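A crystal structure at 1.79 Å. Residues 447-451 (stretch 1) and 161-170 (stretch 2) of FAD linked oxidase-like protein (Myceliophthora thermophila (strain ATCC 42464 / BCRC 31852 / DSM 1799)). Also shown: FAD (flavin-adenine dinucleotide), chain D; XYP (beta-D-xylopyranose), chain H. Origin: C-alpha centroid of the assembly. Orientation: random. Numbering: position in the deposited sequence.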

# COMPACT_ATOMS: atom_id res chain seq x y z
N MET A 447 -2.55 -11.71 3.25
CA MET A 447 -3.09 -10.38 3.41
C MET A 447 -2.00 -9.35 3.17
O MET A 447 -0.83 -9.69 3.13
CB MET A 447 -3.72 -10.23 4.79
CG MET A 447 -5.06 -10.95 4.89
SD MET A 447 -5.77 -11.02 6.55
CE MET A 447 -7.41 -11.65 6.19
N TYR A 448 -2.40 -8.10 3.04
CA TYR A 448 -1.56 -7.06 2.47
C TYR A 448 -1.53 -5.89 3.41
O TYR A 448 -2.52 -5.19 3.57
CB TYR A 448 -2.14 -6.65 1.13
CG TYR A 448 -1.48 -5.51 0.39
CD1 TYR A 448 -0.13 -5.48 0.16
CD2 TYR A 448 -2.24 -4.50 -0.16
CE1 TYR A 448 0.47 -4.45 -0.56
CE2 TYR A 448 -1.67 -3.47 -0.90
CZ TYR A 448 -0.33 -3.46 -1.11
OH TYR A 448 0.23 -2.42 -1.83
N ILE A 449 -0.38 -5.69 4.03
CA ILE A 449 -0.22 -4.70 5.10
C ILE A 449 -0.37 -3.23 4.65
O ILE A 449 -0.59 -2.36 5.48
CB ILE A 449 1.11 -4.94 5.87
CG1 ILE A 449 1.08 -4.26 7.24
CG2 ILE A 449 2.31 -4.53 5.04
CD1 ILE A 449 2.32 -4.50 8.07
N ASN A 450 -0.31 -2.94 3.35
CA ASN A 450 -0.67 -1.62 2.91
C ASN A 450 -2.16 -1.33 3.10
O ASN A 450 -2.57 -0.18 3.05
CB ASN A 450 -0.20 -1.36 1.48
CG ASN A 450 1.20 -0.78 1.45
OD1 ASN A 450 1.70 -0.32 2.47
ND2 ASN A 450 1.83 -0.79 0.28
N TYR A 451 -2.95 -2.37 3.36
CA TYR A 451 -4.31 -2.21 3.90
C TYR A 451 -4.37 -2.85 5.31
O TYR A 451 -5.06 -3.85 5.57
CB TYR A 451 -5.34 -2.82 2.98
CG TYR A 451 -5.28 -2.33 1.55
CD1 TYR A 451 -5.17 -0.99 1.26
CD2 TYR A 451 -5.31 -3.21 0.49
CE1 TYR A 451 -5.11 -0.53 -0.05
CE2 TYR A 451 -5.23 -2.77 -0.82
CZ TYR A 451 -5.13 -1.43 -1.08
OH TYR A 451 -5.05 -0.97 -2.39
PA FAD D . 2.36 5.82 7.20
O1A FAD D . 3.17 7.09 7.35
O2A FAD D . 1.17 5.68 8.08
O5B FAD D . 3.31 4.57 7.24
C5B FAD D . 2.86 3.22 7.09
C4B FAD D . 3.87 2.27 7.69
O4B FAD D . 5.12 2.43 7.02
C3B FAD D . 4.13 2.55 9.16
O3B FAD D . 4.47 1.34 9.81
C2B FAD D . 5.35 3.44 9.14
O2B FAD D . 6.07 3.46 10.36
C1B FAD D . 6.11 2.87 7.97
N9A FAD D . 6.98 3.88 7.37
C8A FAD D . 6.64 5.08 6.89
N7A FAD D . 7.74 5.74 6.44
C5A FAD D . 8.76 4.91 6.63
C6A FAD D . 10.20 4.99 6.41
N6A FAD D . 10.67 6.12 5.84
N1A FAD D . 10.96 3.94 6.79
C2A FAD D . 10.45 2.83 7.34
N3A FAD D . 9.12 2.69 7.58
C4A FAD D . 8.27 3.70 7.24
N1 FAD D . -2.10 1.14 -1.33
C2 FAD D . -1.89 0.52 -2.53
O2 FAD D . -1.14 -0.50 -2.58
N3 FAD D . -2.45 0.99 -3.67
C4 FAD D . -3.23 2.10 -3.69
O4 FAD D . -3.76 2.56 -4.74
C4X FAD D . -3.51 2.83 -2.43
N5 FAD D . -4.28 3.95 -2.36
C5X FAD D . -4.51 4.63 -1.17
C6 FAD D . -5.28 5.80 -1.11
C7 FAD D . -5.49 6.44 0.12
C7M FAD D . -6.35 7.68 0.14
C8 FAD D . -4.85 5.92 1.38
C8M FAD D . -5.00 6.64 2.72
C9 FAD D . -4.08 4.77 1.29
C9A FAD D . -3.89 4.09 0.07
N10 FAD D . -3.12 2.90 -0.03
C10 FAD D . -2.89 2.24 -1.23
C1' FAD D . -2.48 2.30 1.14
C2' FAD D . -1.08 2.77 1.34
O2' FAD D . -0.26 2.08 0.40
C3' FAD D . -0.69 2.35 2.74
O3' FAD D . -1.58 2.90 3.71
C4' FAD D . 0.74 2.84 3.01
O4' FAD D . 1.38 1.93 3.92
C5' FAD D . 0.70 4.25 3.55
O5' FAD D . 1.99 4.84 3.46
P FAD D . 2.24 6.17 4.27
O1P FAD D . 3.69 6.55 4.24
O2P FAD D . 1.25 7.21 3.86
O3P FAD D . 1.72 5.74 5.72
O1 XYP H . -6.64 0.57 -3.52
C1 XYP H . -6.94 1.93 -3.21
C2 XYP H . -7.81 2.51 -4.32
C3 XYP H . -8.33 3.90 -3.95
C4 XYP H . -9.00 3.86 -2.58
C5 XYP H . -8.07 3.24 -1.53
O2 XYP H . -7.02 2.60 -5.50
O3 XYP H . -9.19 4.41 -4.98
O4 XYP H . -9.31 5.19 -2.15
O5 XYP H . -7.59 1.97 -1.95
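Stretch 2, residues 161-170: GGHSLHGGFG

The most unusual feature of this contact is that the cofactor completes it: Tyr448 OH accepts a hydrogen bond from Gly168 N at 2.8 Å and donates a very short one, 2.5 Å, to FAD O2. Asn450 ND2 also donates to Tyr448 OH, at 3.1 Å, so the phenol oxygen is the hub of the site.

Stretch 2 comes in as helix, which began earlier in the chain, and continues as a loop that runs through two glycines to the flavin. Stretch 1 has no regular helix or strand. The backbones come closest at Asn450 and His166, with CA atoms 6.2 Å apart.

Asn450 reads the helical backbone: its ND2 donates to His163 O at 3.0 Å, while its OD1 accepts from FAD O4' at 2.7 Å. His166 points toward stretch 1 and packs its CD2 on Ile449 CG2 at 3.5 Å; its ND1 donates to Gly162 O at 2.7 Å, fixing the ring.

Glycine is the rule at the turn. The backbone angles of Gly167 and Gly168 each call for it, and a CB on Gly167 would also lie 2.9 Å from Tyr448 CE1. Beyond them, Phe169 N donates to FAD O2 at 3.0 Å, and FAD N3 donates to Phe169 O at 2.6 Å.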

# COMPACT_ATOMS: atom_id res chain seq x y z
N GLY A 161 6.95 6.42 1.85
CA GLY A 161 7.55 5.61 2.89
C GLY A 161 6.82 4.31 3.15
O GLY A 161 7.37 3.21 2.95
N GLY A 162 5.58 4.41 3.59
CA GLY A 162 4.83 3.20 3.92
C GLY A 162 4.44 2.46 2.66
O GLY A 162 4.41 1.23 2.60
N HIS A 163 4.14 3.22 1.63
CA HIS A 163 3.65 2.62 0.42
C HIS A 163 4.68 1.72 -0.24
O HIS A 163 4.39 0.54 -0.49
CB HIS A 163 3.19 3.74 -0.52
CG HIS A 163 2.54 3.26 -1.77
ND1 HIS A 163 1.24 2.80 -1.81
CD2 HIS A 163 3.00 3.23 -3.04
CE1 HIS A 163 0.94 2.49 -3.06
NE2 HIS A 163 1.98 2.76 -3.82
N SER A 164 5.88 2.24 -0.52
CA SER A 164 6.87 1.51 -1.32
C SER A 164 7.54 0.40 -0.53
O SER A 164 8.05 -0.55 -1.11
CB SER A 164 7.95 2.44 -1.90
OG SER A 164 8.78 2.98 -0.89
N LEU A 165 7.52 0.50 0.78
CA LEU A 165 8.21 -0.48 1.61
C LEU A 165 7.38 -1.73 1.87
O LEU A 165 7.91 -2.72 2.36
CB LEU A 165 8.69 0.13 2.93
CG LEU A 165 9.80 1.18 2.80
CD1 LEU A 165 10.06 1.82 4.15
CD2 LEU A 165 11.08 0.60 2.19
N HIS A 166 6.11 -1.69 1.54
CA HIS A 166 5.28 -2.87 1.71
C HIS A 166 4.58 -3.34 0.47
O HIS A 166 3.71 -4.22 0.56
CB HIS A 166 4.25 -2.61 2.78
CG HIS A 166 4.85 -2.12 4.05
ND1 HIS A 166 5.06 -0.78 4.29
CD2 HIS A 166 5.31 -2.78 5.13
CE1 HIS A 166 5.62 -0.64 5.48
NE2 HIS A 166 5.77 -1.83 6.01
N GLY A 167 4.93 -2.77 -0.68
CA GLY A 167 4.35 -3.22 -1.95
C GLY A 167 4.03 -2.00 -2.80
O GLY A 167 4.95 -1.32 -3.27
N GLY A 168 2.73 -1.71 -2.94
CA GLY A 168 2.27 -0.52 -3.62
C GLY A 168 1.77 -0.83 -5.02
O GLY A 168 2.54 -0.89 -5.96
N PHE A 169 0.46 -1.03 -5.12
CA PHE A 169 -0.21 -1.50 -6.32
C PHE A 169 -1.10 -0.39 -6.87
O PHE A 169 -1.90 0.22 -6.12
CB PHE A 169 -1.09 -2.70 -5.97
CG PHE A 169 -1.69 -3.35 -7.18
CD1 PHE A 169 -2.87 -2.84 -7.75
CD2 PHE A 169 -1.09 -4.44 -7.75
CE1 PHE A 169 -3.41 -3.44 -8.88
CE2 PHE A 169 -1.62 -5.03 -8.88
CZ PHE A 169 -2.77 -4.52 -9.45
N GLY A 170 -1.00 -0.14 -8.17
CA GLY A 170 -1.84 0.81 -8.82
C GLY A 170 -2.13 0.47 -10.27
O GLY A 170 -2.03 -0.69 -10.71